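Local coordinates for protein polymerase X (Deinococcus radiodurans, PDB 2W9M) that probably copies DNA from deoxynucleoside triphosphates as a family X polymerase and carries three zinc ions in a C-terminal polymerase-and-histidinol-phosphatase (PHP) domain, at residues 322-327 with 524-529; 500-505 with 534-539; 266-269 with 274-277; 214-219 with 231-236; 21-26 with 83-88. All blocks are in the same frame, centred on the assembly; numbering follows the deposited sequence.

Interaction 1. Residues 322-327 with 524-529; sequences VTVGDL and RDARYG
Val324 from a short 3-10 turn and Leu327 just after it reach onto helix 526-535, where they meet Ala526 and Arg527. The valine methyl CG2 lies against the backbone of Arg527: it sits 3.5 Å from Arg527 CA. Its branches are set by CG1 standing anti to the backbone N (chi1 173°), which turns CG1 toward Ala526, where it stops 4.4 Å from Ala526 CB. Leu327 comes at the same alanine methyl with one branch, Leu327 CD2 approaching Ala526 CB to 3.9 Å, and the small alanine is therefore touched by both residues. Arg527 offers only the base of its side chain. Its CB is 4.0 Å from Val324 CG2, whereas the rest of the chain bends away and passes CD over a face of the Tyr528 ring, 4.2 Å above its plane. The contact joins the two ends of the PHP fold: residues 322-327 lead into strand 329-333, the first of the seven parallel strands of the PHP beta/alpha barrel, and helix 526-535 follows the last, 511-514. Ala526 is about 10 Å, side chain to side chain, from Asp516, a zinc ligand. The turn itself is braced on its far side by Asp326, whose OD2 accepts the Thr323 backbone N-H at 2.9 Å. Asp525, next to Ala526, forms a salt bridge with Arg164.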
# COMPACT_ATOMS: atom_id res chain seq x y z
N VAL A 322 3.34 16.82 6.94
CA VAL A 322 2.76 16.68 5.62
C VAL A 322 1.31 16.19 5.68
O VAL A 322 0.94 15.44 6.59
CB VAL A 322 3.61 15.74 4.73
CG1 VAL A 322 3.67 14.34 5.34
CG2 VAL A 322 3.07 15.69 3.32
N THR A 323 0.50 16.62 4.72
CA THR A 323 -0.88 16.14 4.60
C THR A 323 -1.15 15.76 3.15
O THR A 323 -0.37 16.10 2.26
CB THR A 323 -1.89 17.21 5.02
OG1 THR A 323 -1.85 18.30 4.08
CG2 THR A 323 -1.57 17.73 6.41
N VAL A 324 -2.25 15.05 2.92
CA VAL A 324 -2.63 14.64 1.57
C VAL A 324 -2.73 15.86 0.65
O VAL A 324 -2.45 15.77 -0.55
CB VAL A 324 -3.95 13.84 1.56
CG1 VAL A 324 -4.41 13.58 0.14
CG2 VAL A 324 -3.78 12.53 2.30
N GLY A 325 -3.12 17.00 1.21
CA GLY A 325 -3.25 18.22 0.45
C GLY A 325 -1.93 18.84 0.03
O GLY A 325 -1.90 19.67 -0.88
N ASP A 326 -0.84 18.44 0.68
CA ASP A 326 0.49 18.95 0.36
C ASP A 326 1.11 18.20 -0.81
O ASP A 326 2.21 18.53 -1.26
CB ASP A 326 1.42 18.83 1.57
CG ASP A 326 1.04 19.78 2.68
OD1 ASP A 326 0.78 20.97 2.38
OD2 ASP A 326 1.01 19.35 3.85
N LEU A 327 0.41 17.18 -1.30
CA LEU A 327 0.93 16.36 -2.38
C LEU A 327 0.48 16.91 -3.73
O LEU A 327 -0.52 16.45 -4.29
CB LEU A 327 0.48 14.91 -2.20
CG LEU A 327 1.32 13.98 -1.32
CD1 LEU A 327 1.97 14.72 -0.15
CD2 LEU A 327 0.46 12.83 -0.82
N ARG A 524 -6.30 7.55 -4.03
CA ARG A 524 -6.81 7.88 -2.69
C ARG A 524 -6.04 7.13 -1.60
O ARG A 524 -6.34 7.26 -0.42
CB ARG A 524 -8.31 7.59 -2.58
CG ARG A 524 -9.14 8.04 -3.76
CD ARG A 524 -10.61 8.19 -3.39
NE ARG A 524 -10.97 9.58 -3.12
CZ ARG A 524 -10.82 10.19 -1.95
NH1 ARG A 524 -10.31 9.54 -0.91
NH2 ARG A 524 -11.18 11.47 -1.82
N ASP A 525 -5.05 6.33 -2.01
CA ASP A 525 -4.22 5.62 -1.05
C ASP A 525 -3.21 6.57 -0.41
O ASP A 525 -2.64 6.26 0.64
CB ASP A 525 -3.50 4.45 -1.72
CG ASP A 525 -4.42 3.27 -1.99
OD1 ASP A 525 -3.95 2.26 -2.55
OD2 ASP A 525 -5.62 3.36 -1.64
N ALA A 526 -2.98 7.71 -1.04
CA ALA A 526 -2.04 8.71 -0.54
C ALA A 526 -2.21 8.92 0.96
O ALA A 526 -1.25 9.11 1.69
CB ALA A 526 -2.21 10.01 -1.28
N ARG A 527 -3.46 8.88 1.39
CA ARG A 527 -3.83 9.04 2.79
C ARG A 527 -3.15 8.05 3.73
O ARG A 527 -2.87 8.37 4.88
CB ARG A 527 -5.36 8.95 2.90
CG ARG A 527 -5.90 8.34 4.17
CD ARG A 527 -7.28 7.75 3.88
NE ARG A 527 -8.19 7.87 5.02
CZ ARG A 527 -9.37 7.27 5.09
NH1 ARG A 527 -9.79 6.50 4.09
NH2 ARG A 527 -10.14 7.44 6.15
N TYR A 528 -2.87 6.84 3.24
CA TYR A 528 -2.19 5.83 4.04
C TYR A 528 -0.69 6.09 4.12
O TYR A 528 -0.07 5.88 5.17
CB TYR A 528 -2.46 4.42 3.50
CG TYR A 528 -3.92 4.10 3.35
CD1 TYR A 528 -4.49 3.89 2.10
CD2 TYR A 528 -4.75 4.01 4.47
CE1 TYR A 528 -5.83 3.60 1.96
CE2 TYR A 528 -6.09 3.72 4.34
CZ TYR A 528 -6.63 3.52 3.08
OH TYR A 528 -7.97 3.23 2.96
N GLY A 529 -0.10 6.53 3.02
CA GLY A 529 1.30 6.91 2.99
C GLY A 529 1.56 8.10 3.89
O GLY A 529 2.57 8.15 4.59

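Interaction 2. Residues 500-505 with 534-539; sequences REALRW and RKAGLT
Ala502 of helix 499-505 faces Ala536 at a Schellman motif, where helix 526-535 gives way to a loop through Gly537 and its positive phi. The buried centre of this contact is tight where two alanine methyls meet: Ala502 CB and Ala536 CB are 3.7 Å apart, and the backbones come so near that Leu503 CA and Ala536 CA are separated by 4.2 Å. The Ala536 methyl also rests against the backbone of the opposite helix, 3.7 Å from Leu503 N. Leu503 flanks the alanine pair. Its CG stands anti to the backbone N (chi1 -180°), which places CD1 3.4 Å from Ala536 O. No hydrogen bond links the two segments, and Phe511 of the last sheet strand touches both Ala502 and Leu538. At the margin the fit slackens. Arg500 and Lys535 bring like charges to within 5.3 Å, measured from Arg500 NH2 to Lys535 NZ, a closeness probably eased by the salt bridge of Arg500 with Glu193, while Lys535 makes a cation-pi contact with Trp499. On the outer side of helix 499-505, turned away from Ala536, Glu501 OE1 takes Arg504 NH1 on its syn lone pair at 2.7 Å, the oxygen almost exactly in the guanidinium plane.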
# COMPACT_ATOMS: atom_id res chain seq x y z
N ARG A 500 9.41 3.42 10.50
CA ARG A 500 10.46 3.31 11.50
C ARG A 500 11.82 3.67 10.92
O ARG A 500 12.62 4.33 11.58
CB ARG A 500 10.49 1.91 12.11
CG ARG A 500 9.34 1.64 13.06
CD ARG A 500 9.08 0.16 13.23
NE ARG A 500 7.77 -0.08 13.84
CZ ARG A 500 6.63 -0.15 13.15
NH1 ARG A 500 6.64 -0.01 11.83
NH2 ARG A 500 5.49 -0.36 13.79
N GLU A 501 12.08 3.24 9.69
CA GLU A 501 13.34 3.56 9.03
C GLU A 501 13.37 5.01 8.56
O GLU A 501 14.42 5.65 8.57
CB GLU A 501 13.59 2.61 7.86
CG GLU A 501 13.72 1.15 8.28
CD GLU A 501 14.91 0.90 9.21
OE1 GLU A 501 15.74 1.81 9.38
OE2 GLU A 501 15.00 -0.22 9.76
N ALA A 502 12.21 5.53 8.15
CA ALA A 502 12.07 6.93 7.78
C ALA A 502 12.33 7.85 8.97
O ALA A 502 12.92 8.92 8.83
CB ALA A 502 10.69 7.20 7.20
N LEU A 503 11.88 7.42 10.15
CA LEU A 503 12.11 8.18 11.38
C LEU A 503 13.60 8.31 11.66
O LEU A 503 14.07 9.38 12.05
CB LEU A 503 11.41 7.49 12.56
CG LEU A 503 11.55 8.16 13.93
CD1 LEU A 503 11.01 9.58 13.91
CD2 LEU A 503 10.86 7.34 15.00
N ARG A 504 14.34 7.24 11.43
CA ARG A 504 15.78 7.23 11.68
C ARG A 504 16.56 8.06 10.66
O ARG A 504 17.64 8.56 10.96
CB ARG A 504 16.32 5.80 11.69
CG ARG A 504 15.96 5.02 12.95
CD ARG A 504 16.43 3.58 12.88
NE ARG A 504 17.89 3.47 12.87
CZ ARG A 504 18.60 2.89 11.90
NH1 ARG A 504 17.98 2.36 10.86
NH2 ARG A 504 19.92 2.83 11.98
N TRP A 505 16.02 8.19 9.45
CA TRP A 505 16.74 8.82 8.34
C TRP A 505 16.17 10.17 7.91
O TRP A 505 16.60 10.73 6.91
CB TRP A 505 16.78 7.88 7.13
CG TRP A 505 17.78 6.77 7.24
CD1 TRP A 505 17.61 5.57 7.87
CD2 TRP A 505 19.10 6.75 6.69
NE1 TRP A 505 18.75 4.81 7.76
CE2 TRP A 505 19.68 5.51 7.03
CE3 TRP A 505 19.86 7.66 5.94
CZ2 TRP A 505 20.98 5.16 6.66
CZ3 TRP A 505 21.14 7.32 5.57
CH2 TRP A 505 21.69 6.08 5.93
N ARG A 534 3.78 10.94 8.68
CA ARG A 534 3.57 11.80 9.84
C ARG A 534 4.15 11.20 11.13
O ARG A 534 4.63 11.92 11.99
CB ARG A 534 2.09 12.14 10.00
CG ARG A 534 1.55 12.97 8.85
CD ARG A 534 0.04 13.05 8.90
NE ARG A 534 -0.43 13.75 10.09
CZ ARG A 534 -0.59 15.07 10.17
NH1 ARG A 534 -0.31 15.83 9.12
NH2 ARG A 534 -1.03 15.62 11.29
N LYS A 535 4.10 9.88 11.24
CA LYS A 535 4.72 9.21 12.38
C LYS A 535 6.24 9.35 12.32
O LYS A 535 6.91 9.33 13.35
CB LYS A 535 4.31 7.74 12.42
CG LYS A 535 2.82 7.55 12.66
CD LYS A 535 2.32 6.23 12.10
CE LYS A 535 2.86 5.05 12.89
NZ LYS A 535 2.56 3.77 12.19
N ALA A 536 6.78 9.49 11.11
CA ALA A 536 8.21 9.67 10.95
C ALA A 536 8.59 11.14 11.19
O ALA A 536 9.77 11.47 11.31
CB ALA A 536 8.66 9.21 9.58
N GLY A 537 7.59 12.00 11.26
CA GLY A 537 7.82 13.41 11.53
C GLY A 537 8.17 14.22 10.30
O GLY A 537 8.87 15.23 10.38
N LEU A 538 7.67 13.80 9.14
CA LEU A 538 8.01 14.47 7.89
C LEU A 538 7.12 15.68 7.63
O LEU A 538 5.91 15.64 7.88
CB LEU A 538 7.93 13.50 6.71
CG LEU A 538 8.86 12.29 6.78
CD1 LEU A 538 8.86 11.55 5.45
CD2 LEU A 538 10.28 12.71 7.16
N THR A 539 7.73 16.75 7.14
CA THR A 539 7.01 17.95 6.72
C THR A 539 6.96 18.01 5.19
O THR A 539 7.64 17.23 4.52
CB THR A 539 7.71 19.22 7.24
OG1 THR A 539 9.03 19.30 6.69
CG2 THR A 539 7.80 19.20 8.77

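Interaction 3. Residues 266-269 with 274-277; sequences RGFT and GLSR
Thr269 and Ser276 form an antiparallel hydrogen-bonded pair, in which Thr269 N donates to Ser276 O at 3.1 Å and Ser276 N to Thr269 O at 3.2 Å. Both donors stand off the carbonyl planes, the first by 47°. Their side chains share one face of the hairpin, where Ser276 OG comes to 3.6 Å from Thr269 CB. Just before the pair, Phe268 leans toward the neighbouring strand, its CB 3.9 Å from Leu275 CD1. Arg277 lies over one face of the phenyl ring: with CG anti to the backbone N (chi1 -166°), its chain runs out across the ring, and Arg277 CZ reaches 3.3 Å from Phe268 CZ. The guanidinium and ring planes are 34° apart, so the two groups are tilted rather than flush. In addition Ser276 O sits near the plane of the ring at its edge, 3.5 Å from Phe268 CD2. With an alanine here the ring would be gone, and the Arg277 guanidinium would probably lose the surface it lies on and be free to swing. Residues 266-269 leave helix 253-264 through a Schellman motif at Gly267, within the region assigned to the polymerase beta thumb. Strand 274-277 is the middle of a three-strand antiparallel sheet, flanked by 269-271 and 280-282, and Phe268 also packs on Leu294, just beyond helix 287-293.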
# COMPACT_ATOMS: atom_id res chain seq x y z
N ARG A 266 1.57 10.32 40.23
CA ARG A 266 1.21 11.68 40.63
C ARG A 266 -0.03 11.73 41.51
O ARG A 266 -0.56 12.80 41.79
CB ARG A 266 1.03 12.55 39.40
CG ARG A 266 2.30 12.70 38.60
CD ARG A 266 2.01 13.04 37.16
NE ARG A 266 3.16 12.78 36.31
CZ ARG A 266 3.95 13.72 35.81
NH1 ARG A 266 3.70 15.00 36.05
NH2 ARG A 266 4.99 13.38 35.05
N GLY A 267 -0.50 10.56 41.94
CA GLY A 267 -1.59 10.47 42.89
C GLY A 267 -2.95 10.30 42.27
O GLY A 267 -3.96 10.22 42.98
N PHE A 268 -3.00 10.24 40.94
CA PHE A 268 -4.26 10.04 40.24
C PHE A 268 -4.47 8.58 39.90
O PHE A 268 -3.52 7.79 39.90
CB PHE A 268 -4.28 10.85 38.94
CG PHE A 268 -4.02 12.31 39.13
CD1 PHE A 268 -2.73 12.81 39.08
CD2 PHE A 268 -5.07 13.20 39.33
CE1 PHE A 268 -2.48 14.16 39.24
CE2 PHE A 268 -4.83 14.55 39.50
CZ PHE A 268 -3.53 15.03 39.45
N THR A 269 -5.71 8.21 39.63
CA THR A 269 -6.03 6.91 39.06
C THR A 269 -6.75 7.12 37.73
O THR A 269 -7.86 7.66 37.70
CB THR A 269 -6.89 6.06 40.01
OG1 THR A 269 -6.10 5.65 41.13
CG2 THR A 269 -7.41 4.82 39.29
N GLY A 274 -12.87 7.47 34.03
CA GLY A 274 -12.46 8.85 34.21
C GLY A 274 -11.18 9.02 34.99
O GLY A 274 -10.51 8.05 35.35
N LEU A 275 -10.82 10.28 35.24
CA LEU A 275 -9.64 10.61 36.02
C LEU A 275 -10.05 10.95 37.45
O LEU A 275 -10.96 11.76 37.67
CB LEU A 275 -8.91 11.79 35.38
CG LEU A 275 -7.56 12.20 35.97
CD1 LEU A 275 -6.56 11.07 35.84
CD2 LEU A 275 -7.05 13.45 35.29
N SER A 276 -9.39 10.33 38.42
CA SER A 276 -9.74 10.56 39.82
C SER A 276 -8.52 10.84 40.70
O SER A 276 -7.38 10.73 40.25
CB SER A 276 -10.52 9.38 40.39
OG SER A 276 -9.67 8.28 40.65
N ARG A 277 -8.78 11.21 41.95
CA ARG A 277 -7.73 11.51 42.92
C ARG A 277 -8.27 11.35 44.33
O ARG A 277 -8.67 12.32 44.97
CB ARG A 277 -7.22 12.94 42.72
CG ARG A 277 -5.92 13.23 43.44
CD ARG A 277 -5.49 14.67 43.21
NE ARG A 277 -4.04 14.79 43.14
CZ ARG A 277 -3.40 15.83 42.63
NH1 ARG A 277 -4.10 16.85 42.14
NH2 ARG A 277 -2.08 15.86 42.60

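Interaction 4. Residues 214-219 with 231-236; sequences PELTVQ and VPVEIA
Leu216 meets Ile235 end on, Leu216 CD1 lying 3.6 Å from Ile235 CD1. In Leu216 the CG group lies anti to the carbonyl carbon (chi1 -54°) and CD1 continues the line toward strand 231-238, while CD2 branches to the side. Ile235 does the same with its longer branch: CG1 is anti to the carbonyl carbon (chi1 -63°) and CD1 extends it, bringing a methyl forward although its CB does not point at the other segment. The two side chains cross at about a right angle, so that they meet through their terminal methyls. The second leucine methyl turns to Val233, where Leu216 CD2 is 4.3 Å from Val233 CG1, a looser contact. One leucine thus bridges two alternate residues of the strand, while Glu234 between them points away and forms salt bridges with Arg196 and Arg250. The segments are not paired as strands, for strand 224-228 lies between 217-218 and 231-238 in the mixed sheet, and the nearest CA atoms, of Leu216 and Val233, are 8.5 Å apart. The side chains therefore meet over one side of this sheet, where Leu216 also packs on Val209 and Leu210 of helix 206-212, in a region consistent with the palm of family X polymerases. Only methyl groups touch across the segments; with no hydrogen bond or charge between them, the contact rests on close packing and the burial of hydrocarbon.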
# COMPACT_ATOMS: atom_id res chain seq x y z
N PRO A 214 -27.21 -3.44 16.31
CA PRO A 214 -27.78 -4.53 17.11
C PRO A 214 -26.89 -5.77 17.12
O PRO A 214 -26.94 -6.57 18.06
CB PRO A 214 -29.10 -4.83 16.40
CG PRO A 214 -29.38 -3.63 15.53
CD PRO A 214 -28.03 -3.13 15.13
N GLU A 215 -26.08 -5.92 16.08
CA GLU A 215 -25.23 -7.09 15.90
C GLU A 215 -24.30 -7.31 17.09
O GLU A 215 -24.16 -8.43 17.58
CB GLU A 215 -24.36 -6.91 14.64
CG GLU A 215 -24.90 -5.90 13.64
CD GLU A 215 -23.80 -5.19 12.87
OE1 GLU A 215 -22.61 -5.38 13.21
OE2 GLU A 215 -24.12 -4.42 11.93
N LEU A 216 -23.66 -6.24 17.54
CA LEU A 216 -22.58 -6.31 18.52
C LEU A 216 -22.96 -7.01 19.82
O LEU A 216 -24.13 -7.23 20.11
CB LEU A 216 -22.03 -4.91 18.81
CG LEU A 216 -21.60 -4.11 17.57
CD1 LEU A 216 -21.12 -2.72 17.97
CD2 LEU A 216 -20.53 -4.85 16.79
N THR A 217 -21.93 -7.37 20.59
CA THR A 217 -22.10 -8.05 21.87
C THR A 217 -21.35 -7.29 22.96
O THR A 217 -20.17 -6.98 22.80
CB THR A 217 -21.54 -9.48 21.82
OG1 THR A 217 -22.47 -10.34 21.16
CG2 THR A 217 -21.27 -10.00 23.23
N VAL A 218 -22.02 -7.00 24.06
CA VAL A 218 -21.37 -6.26 25.14
C VAL A 218 -20.44 -7.12 25.98
O VAL A 218 -20.79 -8.23 26.39
CB VAL A 218 -22.36 -5.38 25.97
CG1 VAL A 218 -23.83 -5.72 25.72
CG2 VAL A 218 -21.96 -5.25 27.43
N GLN A 219 -19.22 -6.63 26.18
CA GLN A 219 -18.23 -7.33 26.98
C GLN A 219 -18.06 -6.63 28.33
O GLN A 219 -17.07 -6.85 29.02
CB GLN A 219 -16.87 -7.39 26.26
CG GLN A 219 -16.96 -7.61 24.76
CD GLN A 219 -17.62 -8.92 24.39
OE1 GLN A 219 -17.98 -9.14 23.23
NE2 GLN A 219 -17.77 -9.81 25.36
N VAL A 231 -14.19 -8.44 9.41
CA VAL A 231 -13.32 -7.50 10.11
C VAL A 231 -13.74 -7.35 11.57
O VAL A 231 -14.83 -6.84 11.85
CB VAL A 231 -13.34 -6.12 9.44
CG1 VAL A 231 -12.38 -5.18 10.14
CG2 VAL A 231 -13.01 -6.24 7.96
N PRO A 232 -12.88 -7.79 12.50
CA PRO A 232 -13.17 -7.67 13.94
C PRO A 232 -13.42 -6.21 14.34
O PRO A 232 -12.73 -5.30 13.86
CB PRO A 232 -11.89 -8.19 14.60
CG PRO A 232 -11.26 -9.06 13.57
CD PRO A 232 -11.58 -8.42 12.25
N VAL A 233 -14.40 -5.99 15.21
CA VAL A 233 -14.80 -4.65 15.59
C VAL A 233 -14.85 -4.49 17.10
O VAL A 233 -15.31 -5.37 17.81
CB VAL A 233 -16.19 -4.30 15.02
CG1 VAL A 233 -16.76 -3.07 15.70
CG2 VAL A 233 -16.12 -4.10 13.52
N GLU A 234 -14.36 -3.35 17.58
CA GLU A 234 -14.45 -3.01 19.00
C GLU A 234 -14.90 -1.57 19.17
O GLU A 234 -14.31 -0.66 18.59
CB GLU A 234 -13.11 -3.22 19.70
CG GLU A 234 -12.71 -4.67 19.87
CD GLU A 234 -11.40 -4.82 20.62
OE1 GLU A 234 -11.22 -4.14 21.65
OE2 GLU A 234 -10.56 -5.64 20.18
N ILE A 235 -15.94 -1.38 19.97
CA ILE A 235 -16.45 -0.05 20.23
C ILE A 235 -16.47 0.16 21.73
O ILE A 235 -17.08 -0.62 22.47
CB ILE A 235 -17.86 0.14 19.63
CG1 ILE A 235 -17.80 0.01 18.10
CG2 ILE A 235 -18.45 1.48 20.04
CD1 ILE A 235 -19.12 0.19 17.41
N ALA A 236 -15.77 1.18 22.19
CA ALA A 236 -15.73 1.51 23.60
C ALA A 236 -16.44 2.83 23.82
O ALA A 236 -16.21 3.79 23.08
CB ALA A 236 -14.29 1.58 24.10

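Interaction 5. Residues 21-26 with 83-88; sequences ADLLDI and APLEAA
Leu23 meets Leu85 and Ala88 between helices 10-26 and 83-91, presenting its CD1 methyl to both. Along 83-88, Pro84 comes first, packing on Thr20 of helix 10-26 and on Tyr370. Next in sequence, Leu85 swings its CD2 forward to within 3.5 Å of Leu23 CD1. The two leucine side chains cross at about a right angle, and each has CG anti to its carbonyl carbon (chi1 -82° for Leu23), a torsion that sets CG beside the backbone N, with CD1 of Leu23 reaching CD2 of Leu85. Both helices belong to the N-terminal region of the polymerase, where helix-hairpin-helix motifs recur. A turn further on, Ala88 turns its CB toward the other helix and stops 4.3 Å from the same Leu23 CD1, a looser touch than that of Leu85. One methyl of Leu23 therefore touches residues a turn apart on the opposite helix, and the CA of Leu23 is 8.1 Å from that of Ala88. Ala88 lies about 10 Å, side chain to side chain, from Asp339 and from His428, both zinc ligands of the PHP domain, and its side chain is about 11 Å from a bound zinc ion.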
# COMPACT_ATOMS: atom_id res chain seq x y z
N ALA A 21 -1.06 -18.93 -18.33
CA ALA A 21 -1.71 -18.30 -19.47
C ALA A 21 -2.87 -17.44 -18.99
O ALA A 21 -3.11 -16.36 -19.51
CB ALA A 21 -2.18 -19.34 -20.48
N ASP A 22 -3.59 -17.94 -17.98
CA ASP A 22 -4.70 -17.21 -17.38
C ASP A 22 -4.22 -15.91 -16.75
O ASP A 22 -4.88 -14.87 -16.86
CB ASP A 22 -5.42 -18.07 -16.35
CG ASP A 22 -6.36 -19.09 -16.98
OD1 ASP A 22 -6.95 -18.79 -18.04
OD2 ASP A 22 -6.51 -20.19 -16.41
N LEU A 23 -3.06 -15.97 -16.09
CA LEU A 23 -2.45 -14.79 -15.47
C LEU A 23 -2.01 -13.75 -16.51
O LEU A 23 -2.19 -12.55 -16.31
CB LEU A 23 -1.27 -15.20 -14.58
CG LEU A 23 -1.60 -15.69 -13.17
CD1 LEU A 23 -0.38 -16.27 -12.48
CD2 LEU A 23 -2.17 -14.54 -12.36
N LEU A 24 -1.42 -14.23 -17.60
CA LEU A 24 -1.02 -13.35 -18.71
C LEU A 24 -2.24 -12.78 -19.42
O LEU A 24 -2.22 -11.65 -19.90
CB LEU A 24 -0.12 -14.10 -19.69
CG LEU A 24 1.23 -14.55 -19.11
CD1 LEU A 24 1.84 -15.68 -19.93
CD2 LEU A 24 2.18 -13.37 -19.01
N ASP A 25 -3.31 -13.58 -19.48
CA ASP A 25 -4.58 -13.13 -20.03
C ASP A 25 -5.14 -11.93 -19.27
O ASP A 25 -5.69 -11.00 -19.86
CB ASP A 25 -5.61 -14.26 -20.02
CG ASP A 25 -5.35 -15.30 -21.09
OD1 ASP A 25 -4.72 -14.96 -22.12
OD2 ASP A 25 -5.79 -16.46 -20.91
N ILE A 26 -5.02 -11.97 -17.94
CA ILE A 26 -5.58 -10.93 -17.09
C ILE A 26 -5.20 -9.51 -17.53
O ILE A 26 -6.06 -8.63 -17.60
CB ILE A 26 -5.19 -11.14 -15.61
CG1 ILE A 26 -6.02 -12.28 -15.00
CG2 ILE A 26 -5.39 -9.85 -14.81
CD1 ILE A 26 -5.72 -12.53 -13.54
N ALA A 83 8.60 -21.91 -11.96
CA ALA A 83 9.28 -20.62 -12.05
C ALA A 83 8.35 -19.47 -12.45
O ALA A 83 8.22 -18.50 -11.71
CB ALA A 83 10.48 -20.71 -12.99
N PRO A 84 7.72 -19.58 -13.63
CA PRO A 84 6.85 -18.51 -14.14
C PRO A 84 5.87 -17.94 -13.10
O PRO A 84 5.64 -16.73 -13.10
CB PRO A 84 6.09 -19.19 -15.27
CG PRO A 84 7.07 -20.19 -15.80
CD PRO A 84 7.80 -20.70 -14.59
N LEU A 85 5.32 -18.78 -12.23
CA LEU A 85 4.38 -18.31 -11.21
C LEU A 85 5.08 -17.50 -10.12
O LEU A 85 4.50 -16.56 -9.57
CB LEU A 85 3.60 -19.47 -10.60
CG LEU A 85 2.61 -20.14 -11.55
CD1 LEU A 85 1.84 -21.25 -10.85
CD2 LEU A 85 1.66 -19.10 -12.12
N GLU A 86 6.32 -17.86 -9.82
CA GLU A 86 7.11 -17.11 -8.84
C GLU A 86 7.47 -15.73 -9.36
O GLU A 86 7.44 -14.75 -8.62
CB GLU A 86 8.38 -17.88 -8.47
CG GLU A 86 8.12 -19.28 -7.92
CD GLU A 86 7.30 -19.27 -6.64
OE1 GLU A 86 6.34 -18.48 -6.54
OE2 GLU A 86 7.61 -20.07 -5.74
N ALA A 87 7.80 -15.65 -10.65
CA ALA A 87 8.07 -14.38 -11.30
C ALA A 87 6.86 -13.47 -11.17
O ALA A 87 6.98 -12.30 -10.81
CB ALA A 87 8.43 -14.59 -12.76
N ALA A 88 5.68 -14.02 -11.47
CA ALA A 88 4.44 -13.24 -11.41
C ALA A 88 4.12 -12.74 -10.00
O ALA A 88 3.62 -11.62 -9.83
CB ALA A 88 3.28 -14.06 -11.96

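In the fold
From the N terminus, interaction 5 closes the first loop, bringing helix 83-91 back to helix 10-26 in the helix-hairpin-helix region. Interaction 4 closes a shorter one within the mixed sheet, and interaction 3 a tight hairpin in the thumb region; the three follow in series and none touches another, interactions 3 and 5 lying 61 Å apart between centres on opposite sides of the chain's centre. Interactions 1 and 2 cross: 322-327 opens, 500-505 follows, then 524-529 and 534-539 close in turn. Both use helix 526-535 and they touch, Val322 O probably bonding Arg534 NH1, so together they fasten the ends of the PHP domain.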